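Local coordinates for protein putative short-chain dehydrogenase/reductase (Burkholderia xenovorans, PDB 5IZ4) that probably catalyses nucleotide-dependent oxidation or reduction, perhaps of 3-oxoacyl groups on acyl carrier protein, and holds ADP in its Rossmann-fold pocket, at residues R234-R237 and P238-A242; T184-L187 and A188-A192; S159-A162 and G163-T167; M226-A230 and P231-V235. All coordinates share one frame; numbering follows the deposited sequence. Where two conformers were deposited one is given.

Interaction 1 of 4, residues R234-R237 and P238-A242; sequences RVSR and PAEIA
R234 and E240, coming from opposite directions, form a two-pronged salt bridge across the turn that leads into helix 238-250. In one of the two conformers of E240, R234 NH2 lies 2.6 Å from E240 OE2 and NH1 lies 3.1 Å from OE1. The carboxylate is gripped end-on: both oxygens lie near the guanidinium plane, but the two flat groups are inclined by 42°, and NH2 meets OE2 from above the carboxylate plane. A bend at chi3 (-61°) turns the arginine tip toward the helix, and N264 also takes a bond from NH1.

Bonds to the backbone fix the turn as well. R237 N donates to E240 OE2 at 3.0 Å, from the face opposite to NH2, while E240 N reaches R237 O at 3.1 Å. A glutamate in the first turn thus folds back onto the chain entering the helix, much like one half of a capping box, and P238 suits this turn because it needs no N-H there. The helix flanks the nucleotide-binding side of the Rossmann fold, with I241 on I26 of the ADP site.

S236 OG sits 3.1 Å from E240 OE1 and is hydrogen-bonded to N264 ND2. P253 of the second subunit packs against both R234 and E240.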
loop_
_atom_site.group_PDB
_atom_site.type_symbol
_atom_site.label_atom_id
_atom_site.label_comp_id
_atom_site.label_asym_id
_atom_site.label_seq_id
_atom_site.Cartn_x
_atom_site.Cartn_y
_atom_site.Cartn_z
ATOM N N ARG A 234 -24.375 1.165 -2.864
ATOM C CA ARG A 234 -24.958 0.089 -2.074
ATOM C C ARG A 234 -24.203 0.003 -0.759
ATOM O O ARG A 234 -23.126 0.588 -0.596
ATOM C CB ARG A 234 -24.877 -1.259 -2.806
ATOM C CG ARG A 234 -23.434 -1.758 -2.934
ATOM C CD ARG A 234 -23.301 -2.988 -3.826
ATOM N NE ARG A 234 -24.060 -4.139 -3.320
ATOM C CZ ARG A 234 -23.612 -4.994 -2.399
ATOM N NH1 ARG A 234 -22.412 -4.835 -1.847
ATOM N NH2 ARG A 234 -24.374 -6.009 -2.015
ATOM N N VAL A 235 -24.775 -0.759 0.173
ATOM C CA VAL A 235 -24.066 -1.201 1.369
ATOM C C VAL A 235 -23.951 -2.720 1.329
ATOM O O VAL A 235 -24.671 -3.403 0.597
ATOM C CB VAL A 235 -24.767 -0.743 2.660
ATOM C CG1 VAL A 235 -24.875 0.760 2.667
ATOM C CG2 VAL A 235 -26.149 -1.379 2.766
ATOM N N SER A 236 -23.035 -3.252 2.131
ATOM C CA SER A 236 -22.878 -4.698 2.229
ATOM C C SER A 236 -23.833 -5.274 3.265
ATOM O O SER A 236 -24.195 -4.614 4.239
ATOM C CB SER A 236 -21.445 -5.077 2.616
ATOM O OG SER A 236 -20.543 -4.792 1.565
ATOM N N ARG A 237 -24.241 -6.512 3.042
ATOM C CA ARG A 237 -24.919 -7.278 4.072
ATOM C C ARG A 237 -23.958 -8.317 4.629
ATOM O O ARG A 237 -22.972 -8.669 3.976
ATOM C CB ARG A 237 -26.186 -7.937 3.517
ATOM C CG ARG A 237 -27.302 -6.906 3.317
ATOM C CD ARG A 237 -28.506 -7.464 2.588
ATOM N NE ARG A 237 -29.484 -8.055 3.496
ATOM C CZ ARG A 237 -30.404 -7.360 4.159
ATOM N NH1 ARG A 237 -30.469 -6.042 4.029
ATOM N NH2 ARG A 237 -31.258 -7.984 4.956
ATOM N N PRO A 238 -24.169 -8.783 5.862
ATOM C CA PRO A 238 -23.177 -9.690 6.465
ATOM C C PRO A 238 -22.867 -10.915 5.622
ATOM O O PRO A 238 -21.712 -11.355 5.610
ATOM C CB PRO A 238 -23.824 -10.072 7.801
ATOM C CG PRO A 238 -24.677 -8.908 8.140
ATOM C CD PRO A 238 -25.204 -8.380 6.827
ATOM N N ALA A 239 -23.854 -11.454 4.896
ATOM C CA ALA A 239 -23.643 -12.660 4.094
ATOM C C ALA A 239 -22.494 -12.517 3.101
ATOM O O ALA A 239 -21.787 -13.497 2.831
ATOM C CB ALA A 239 -24.932 -13.022 3.360
ATOM N N GLU A 240 -22.278 -11.324 2.538
ATOM C CA GLU A 240 -21.188 -11.118 1.576
ATOM C C GLU A 240 -19.826 -11.287 2.232
ATOM O O GLU A 240 -18.871 -11.771 1.612
ATOM C CB GLU A 240 -21.261 -9.717 0.969
ATOM C CG GLU A 240 -22.553 -9.342 0.300
ATOM C CD GLU A 240 -22.654 -7.839 0.122
ATOM O OE1 GLU A 240 -21.595 -7.192 -0.018
ATOM O OE2 GLU A 240 -23.783 -7.303 0.156
ATOM N N ILE A 241 -19.705 -10.833 3.482
ATOM C CA ILE A 241 -18.434 -10.968 4.179
ATOM C C ILE A 241 -18.201 -12.427 4.546
ATOM O O ILE A 241 -17.066 -12.920 4.505
ATOM C CB ILE A 241 -18.401 -10.053 5.418
ATOM C CG1 ILE A 241 -18.833 -8.634 5.036
ATOM C CG2 ILE A 241 -16.990 -10.037 6.021
ATOM C CD1 ILE A 241 -17.997 -8.000 3.906
ATOM N N ALA A 242 -19.279 -13.137 4.909
ATOM C CA ALA A 242 -19.209 -14.580 5.125
ATOM C C ALA A 242 -18.746 -15.307 3.867
ATOM O O ALA A 242 -17.931 -16.233 3.948
ATOM C CB ALA A 242 -20.574 -15.109 5.569
#

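Interaction 2 of 4, residues T184-L187 and A188-A192; sequences TLSL and ARNLA
A188 N donates to T184 O at 2.9 Å, and the same i to i+4 bond recurs from R189 N to L185 O and from L191 N to L187 O: alpha-helical bonding up to the end of helix 171-191, with the backbone loosening at N190 and L191 before A192 leaves it.

The distinctive side chain is N190. Its backbone N bonds to S186 O at 2.9 Å, and its ND2 returns to the same carbonyl at 2.8 Å, with S186 O in the plane of the amide and an N-H...O angle of 165°. One carbonyl oxygen therefore serves two donors of a single residue. With CG beside the backbone N (chi1 -72°), the short asparagine side chain folds back along the helix, which brings ND2 to the oxygen one turn earlier. S186 OG is hydrogen-bonded to H110 ND1 of the third subunit.

R189 stretches out from its backbone before bending at chi3. Its long arm suits a subunit junction: NE bonds to L268 O of the second subunit and NH2 to N165 O of the third. L187 and L191, one turn apart, lie along one flank with L187 CD2 4.4 Å from L191 CD1.

The helix packs by its leucine flank on helix 118-146, where L187 meets T136 and L191 meets V140. T184, L187 and small A188 bear on V197 of strand 195-202, next to the edge strand 259-262 of the parallel sheet, and T184 OG1 is hydrogen-bonded to V180 O and N157 ND2.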
loop_
_atom_site.group_PDB
_atom_site.type_symbol
_atom_site.label_atom_id
_atom_site.label_comp_id
_atom_site.label_asym_id
_atom_site.label_seq_id
_atom_site.Cartn_x
_atom_site.Cartn_y
_atom_site.Cartn_z
ATOM N N THR A 184 -1.893 -9.650 11.434
ATOM C CA THR A 184 -2.163 -10.635 10.396
ATOM C C THR A 184 -0.898 -10.976 9.607
ATOM O O THR A 184 -0.658 -12.144 9.283
ATOM C CB THR A 184 -3.268 -10.102 9.490
ATOM O OG1 THR A 184 -4.471 -9.942 10.266
ATOM C CG2 THR A 184 -3.531 -11.039 8.323
ATOM N N LEU A 185 -0.061 -9.972 9.317
ATOM C CA LEU A 185 1.183 -10.222 8.591
ATOM C C LEU A 185 2.132 -11.089 9.401
ATOM O O LEU A 185 2.725 -12.038 8.871
ATOM C CB LEU A 185 1.862 -8.904 8.232
ATOM C CG LEU A 185 1.059 -7.966 7.345
ATOM C CD1 LEU A 185 1.886 -6.733 7.071
ATOM C CD2 LEU A 185 0.679 -8.655 6.062
ATOM N N SER A 186 2.320 -10.764 10.684
ATOM C CA SER A 186 3.218 -11.571 11.499
ATOM C C SER A 186 2.721 -13.007 11.589
ATOM O O SER A 186 3.496 -13.961 11.438
ATOM C CB SER A 186 3.351 -10.964 12.898
ATOM O OG SER A 186 4.133 -11.827 13.711
ATOM N N LEU A 187 1.424 -13.175 11.855
ATOM C CA LEU A 187 0.862 -14.514 11.996
ATOM C C LEU A 187 1.007 -15.301 10.702
ATOM O O LEU A 187 1.388 -16.478 10.719
ATOM C CB LEU A 187 -0.604 -14.425 12.411
ATOM C CG LEU A 187 -0.904 -13.923 13.837
ATOM C CD1 LEU A 187 -2.408 -13.745 14.001
ATOM C CD2 LEU A 187 -0.345 -14.871 14.893
ATOM N N ALA A 188 0.720 -14.664 9.564
ATOM C CA ALA A 188 0.884 -15.341 8.283
ATOM C C ALA A 188 2.326 -15.789 8.083
ATOM O O ALA A 188 2.584 -16.921 7.658
ATOM C CB ALA A 188 0.448 -14.425 7.137
ATOM N N ARG A 189 3.283 -14.902 8.370
ATOM C CA ARG A 189 4.683 -15.247 8.154
ATOM C C ARG A 189 5.106 -16.399 9.054
ATOM O O ARG A 189 5.838 -17.303 8.626
ATOM C CB ARG A 189 5.570 -14.025 8.395
ATOM C CG ARG A 189 7.043 -14.266 8.123
ATOM C CD ARG A 189 7.889 -13.021 8.361
ATOM N NE ARG A 189 7.618 -11.973 7.378
ATOM C CZ ARG A 189 6.913 -10.878 7.629
ATOM N NH1 ARG A 189 6.403 -10.669 8.843
ATOM N NH2 ARG A 189 6.720 -9.979 6.665
ATOM N N ASN A 190 4.665 -16.385 10.305
ATOM C CA ASN A 190 5.189 -17.341 11.264
ATOM C C ASN A 190 4.400 -18.644 11.343
ATOM O O ASN A 190 4.908 -19.619 11.910
ATOM C CB ASN A 190 5.264 -16.684 12.641
ATOM C CG ASN A 190 6.376 -15.671 12.713
ATOM O OD1 ASN A 190 7.528 -16.026 12.973
ATOM N ND2 ASN A 190 6.056 -14.415 12.431
ATOM N N LEU A 191 3.188 -18.697 10.799
ATOM C CA LEU A 191 2.431 -19.939 10.788
ATOM C C LEU A 191 2.473 -20.639 9.438
ATOM O O LEU A 191 1.999 -21.780 9.328
ATOM C CB LEU A 191 0.978 -19.679 11.210
ATOM C CG LEU A 191 0.823 -19.173 12.662
ATOM C CD1 LEU A 191 -0.624 -18.784 12.946
ATOM C CD2 LEU A 191 1.290 -20.223 13.666
ATOM N N ALA A 192 3.025 -19.994 8.413
ATOM C CA ALA A 192 3.295 -20.694 7.169
ATOM C C ALA A 192 4.214 -21.879 7.453
ATOM O O ALA A 192 5.089 -21.796 8.316
ATOM C CB ALA A 192 3.956 -19.762 6.157
#

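Interaction 3 of 4, residues S159-A162 and G163-T167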
loop_
_atom_site.group_PDB
_atom_site.type_symbol
_atom_site.label_atom_id
_atom_site.label_comp_id
_atom_site.label_asym_id
_atom_site.label_seq_id
_atom_site.Cartn_x
_atom_site.Cartn_y
_atom_site.Cartn_z
ATOM N N SER A 159 -11.133 -7.431 10.078
ATOM C CA SER A 159 -10.639 -6.102 10.396
ATOM C C SER A 159 -11.676 -5.083 9.927
ATOM O O SER A 159 -12.881 -5.319 10.075
ATOM C CB SER A 159 -9.268 -5.901 9.746
ATOM O OG SER A 159 -8.691 -4.668 10.120
ATOM N N SER A 160 -11.242 -3.967 9.340
ATOM C CA SER A 160 -12.176 -2.925 8.915
ATOM C C SER A 160 -11.467 -1.983 7.958
ATOM O O SER A 160 -10.256 -1.766 8.072
ATOM C CB SER A 160 -12.717 -2.118 10.114
ATOM O OG SER A 160 -13.516 -1.016 9.688
ATOM N N LEU A 161 -12.244 -1.416 7.027
ATOM C CA LEU A 161 -11.770 -0.262 6.264
ATOM C C LEU A 161 -11.116 0.773 7.177
ATOM O O LEU A 161 -10.132 1.422 6.794
ATOM C CB LEU A 161 -12.938 0.362 5.503
ATOM C CG LEU A 161 -12.654 1.654 4.747
ATOM C CD1 LEU A 161 -11.566 1.419 3.726
ATOM C CD2 LEU A 161 -13.928 2.164 4.076
ATOM N N ALA A 162 -11.643 0.930 8.396
ATOM C CA ALA A 162 -11.069 1.895 9.332
ATOM C C ALA A 162 -9.588 1.633 9.591
ATOM O O ALA A 162 -8.826 2.580 9.822
ATOM C CB ALA A 162 -11.842 1.870 10.661
ATOM N N GLY A 163 -9.167 0.365 9.607
ATOM C CA GLY A 163 -7.761 0.069 9.829
ATOM C C GLY A 163 -6.889 0.515 8.674
ATOM O O GLY A 163 -5.709 0.828 8.862
ATOM N N LEU A 164 -7.462 0.565 7.470
ATOM C CA LEU A 164 -6.712 0.944 6.281
ATOM C C LEU A 164 -6.521 2.450 6.179
ATOM O O LEU A 164 -5.417 2.913 5.869
ATOM C CB LEU A 164 -7.432 0.421 5.037
ATOM C CG LEU A 164 -7.453 -1.100 4.913
ATOM C CD1 LEU A 164 -8.284 -1.508 3.688
ATOM C CD2 LEU A 164 -6.023 -1.630 4.818
ATOM N N ASN A 165 -7.569 3.239 6.435
ATOM C CA ASN A 165 -7.501 4.673 6.157
ATOM C C ASN A 165 -7.787 5.565 7.363
ATOM O O ASN A 165 -7.868 6.786 7.195
ATOM C CB ASN A 165 -8.443 5.045 5.002
ATOM C CG ASN A 165 -9.923 4.845 5.341
ATOM O OD1 ASN A 165 -10.287 4.503 6.473
ATOM N ND2 ASN A 165 -10.790 5.080 4.349
ATOM N N GLY A 166 -7.937 5.003 8.564
ATOM C CA GLY A 166 -8.076 5.824 9.762
ATOM C C GLY A 166 -9.430 6.479 9.953
ATOM O O GLY A 166 -9.534 7.486 10.666
ATOM N N THR A 167 -10.472 5.945 9.327
ATOM C CA THR A 167 -11.826 6.450 9.525
ATOM C C THR A 167 -12.543 5.579 10.548
ATOM O O THR A 167 -11.903 5.010 11.436
ATOM C CB THR A 167 -12.587 6.479 8.201
ATOM O OG1 THR A 167 -12.689 5.145 7.688
ATOM C CG2 THR A 167 -11.857 7.371 7.193
#
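L161 and N165, one turn apart in the short helix 161-165, carry their side chains past each other at a slant. L161 extends from its backbone with CG opposite N (chi1 175°), and this brings CD1 to 3.8 Å from N165 ND2. N165 adopts the less roomy rotamer, CG between its own N and carbonyl carbon (chi1 66°), which turns OD1 on toward T167. There it accepts from T167 OG1 at 2.8 Å and from T167 N at 3.2 Å, both from the same face of the amide; the backbone bond makes an Asx turn. Asparagine suits a helix end of this kind, since its short amide can hold the departing chain. G166 between them has positive phi (76°), which glycine accepts readily.

At the other end S160 is the N-cap: its OG accepts from A162 N at 3.0 Å. S160 also touches Y173 and K177, which have the Tyr-x-x-x-Lys spacing of short-chain dehydrogenases, and its place is consistent with the serine that accompanies that pair in the family. The ADP lies about 8 Å from its side chain.

L161 O receives both L164 N, at 2.9 Å from above the carbonyl plane, and N165 N, nearly along the C=O axis. G163 suits its place because, having no side chain, it leaves room for S160 O and S159 OG on the side where a CB would stand. A162 CB presses to 3.2 Å from T167 O. L164 CD1 lies 4.4 Å from L161 CD1 and its side chain leans on V259 and A261 of the last strand, while G163 O is hydrogen-bonded to T182 OG1 of the third subunit.

Interaction 4 of 4, residues M226-A230 and P231-V235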
loop_
_atom_site.group_PDB
_atom_site.type_symbol
_atom_site.label_atom_id
_atom_site.label_comp_id
_atom_site.label_asym_id
_atom_site.label_seq_id
_atom_site.Cartn_x
_atom_site.Cartn_y
_atom_site.Cartn_z
ATOM N N MET A 226 -25.384 6.038 3.516
ATOM C CA MET A 226 -24.284 5.127 3.232
ATOM C C MET A 226 -24.239 4.766 1.750
ATOM O O MET A 226 -23.152 4.673 1.160
ATOM C CB MET A 226 -24.411 3.867 4.088
ATOM C CG MET A 226 -24.327 4.081 5.595
ATOM S SD MET A 226 -24.422 2.513 6.499
ATOM C CE MET A 226 -24.366 3.078 8.198
ATOM N N THR A 227 -25.405 4.561 1.126
ATOM C CA THR A 227 -25.411 4.087 -0.258
ATOM C C THR A 227 -24.924 5.163 -1.218
ATOM O O THR A 227 -24.152 4.873 -2.140
ATOM C CB THR A 227 -26.808 3.610 -0.665
ATOM O OG1 THR A 227 -27.722 4.707 -0.617
ATOM C CG2 THR A 227 -27.302 2.507 0.267
ATOM N N GLU A 228 -25.357 6.410 -1.022
ATOM C CA GLU A 228 -24.990 7.462 -1.965
ATOM C C GLU A 228 -23.497 7.761 -1.940
ATOM O O GLU A 228 -22.914 8.056 -2.989
ATOM C CB GLU A 228 -25.796 8.726 -1.687
ATOM C CG GLU A 228 -27.242 8.601 -2.118
ATOM C CD GLU A 228 -27.369 8.189 -3.572
ATOM O OE1 GLU A 228 -26.826 8.906 -4.440
ATOM O OE2 GLU A 228 -27.997 7.140 -3.843
ATOM N N SER A 229 -22.852 7.667 -0.777
ATOM C CA SER A 229 -21.433 8.006 -0.715
ATOM C C SER A 229 -20.547 6.946 -1.359
ATOM O O SER A 229 -19.375 7.221 -1.636
ATOM C CB SER A 229 -21.000 8.225 0.734
ATOM O OG SER A 229 -20.921 6.995 1.428
ATOM N N ALA A 230 -21.074 5.746 -1.605
ATOM C CA ALA A 230 -20.270 4.657 -2.146
ATOM C C ALA A 230 -20.332 4.672 -3.667
ATOM O O ALA A 230 -21.420 4.820 -4.228
ATOM C CB ALA A 230 -20.767 3.311 -1.639
ATOM N N PRO A 231 -19.197 4.539 -4.348
ATOM C CA PRO A 231 -19.236 4.400 -5.812
ATOM C C PRO A 231 -20.133 3.271 -6.293
ATOM O O PRO A 231 -20.781 3.418 -7.335
ATOM C CB PRO A 231 -17.763 4.159 -6.163
ATOM C CG PRO A 231 -17.025 4.971 -5.113
ATOM C CD PRO A 231 -17.823 4.736 -3.845
ATOM N N LEU A 232 -20.203 2.155 -5.570
ATOM C CA LEU A 232 -21.085 1.070 -5.995
ATOM C C LEU A 232 -22.539 1.287 -5.578
ATOM O O LEU A 232 -23.385 0.437 -5.884
ATOM C CB LEU A 232 -20.567 -0.273 -5.465
ATOM C CG LEU A 232 -19.229 -0.693 -6.097
ATOM C CD1 LEU A 232 -18.863 -2.133 -5.730
ATOM C CD2 LEU A 232 -19.264 -0.498 -7.634
ATOM N N LYS A 233 -22.845 2.396 -4.897
ATOM C CA LYS A 233 -24.221 2.814 -4.623
ATOM C C LYS A 233 -25.005 1.725 -3.889
ATOM O O LYS A 233 -26.158 1.427 -4.211
ATOM C CB LYS A 233 -24.924 3.235 -5.915
ATOM C CG LYS A 233 -24.395 4.551 -6.454
ATOM C CD LYS A 233 -24.759 5.690 -5.500
ATOM C CE LYS A 233 -24.237 7.036 -5.986
ATOM N NZ LYS A 233 -22.758 7.110 -5.858
ATOM N N ARG A 234 -24.375 1.165 -2.864
ATOM C CA ARG A 234 -24.958 0.089 -2.074
ATOM C C ARG A 234 -24.203 0.003 -0.759
ATOM O O ARG A 234 -23.126 0.588 -0.596
ATOM C CB ARG A 234 -24.877 -1.259 -2.806
ATOM C CG ARG A 234 -23.434 -1.758 -2.934
ATOM C CD ARG A 234 -23.301 -2.988 -3.826
ATOM N NE ARG A 234 -24.060 -4.139 -3.320
ATOM C CZ ARG A 234 -23.612 -4.994 -2.399
ATOM N NH1 ARG A 234 -22.412 -4.835 -1.847
ATOM N NH2 ARG A 234 -24.374 -6.009 -2.015
ATOM N N VAL A 235 -24.775 -0.759 0.173
ATOM C CA VAL A 235 -24.066 -1.201 1.369
ATOM C C VAL A 235 -23.951 -2.720 1.329
ATOM O O VAL A 235 -24.671 -3.403 0.597
ATOM C CB VAL A 235 -24.767 -0.743 2.660
ATOM C CG1 VAL A 235 -24.875 0.760 2.667
ATOM C CG2 VAL A 235 -26.149 -1.379 2.766
HETATM O O HOH W 1 -21.480 1.725 1.337
#
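K233 curls its side chain back over the end of helix 222-229, crossing E228 at a slant. Bends at chi2 (-67°) and chi4 bring NZ to two carbonyls, E228 O at 3.0 Å and A230 O at 3.1 Å. The ammonium thus meets the carbonyl-rich end of the helix, where a positive charge is probably welcome. The E228 carboxylate crosses the methylene chain, OE1 3.5 Å from K233 CE, and its charge may add a longer-range attraction to NZ.

The same A230 O accepts from K233 N at 2.9 Å, closing a type I beta turn over A230-K233; N and NZ reach the oxygen from opposite faces of the carbonyl. P231 fits the second position of this turn, its ring fixing phi near the required value. K233 itself is in the left-handed helical region, and its CA makes a CH...O contact of 3.2 Å with T227 O. The turn reverses the chain beyond helix 222-229, a helix in the region that short-chain dehydrogenases commonly use to cover the substrate side.

Once reversed, the chain passes the helix again and V235 packs against it. V235 CG1 approaches M226 CB at 3.4 Å, a tight contact, and T227 CG2 at 3.8 Å; the valine and threonine branches cross obliquely. T227 turns its hydroxyl to S224 O, leaving its methyl for V235. A water donates to R234 O at 2.8 Å and weakly to M226 O, bridging the helix to the returning loop. P231 and K233 also touch A192 and P193 of the second subunit.

Interactions 4 and 1 follow one another along the chain and share R234 and V235, joining helix 222-229 to helix 238-250. Interaction 4 is a surface contact of carbonyls, one lysine and a small apolar patch; interaction 1, partly buried, relies on a charged pair at a helix start. Interaction 2 is buried and mostly regular helix, with polar side chains used to reach other subunits. Interaction 3, also partly buried, is held by helix-end hydrogen bonds beside the probable active site. Interactions 2 and 3, about 6 Å apart at their nearest atoms, both touch the third subunit, whereas 1, 2 and 4 all touch the second.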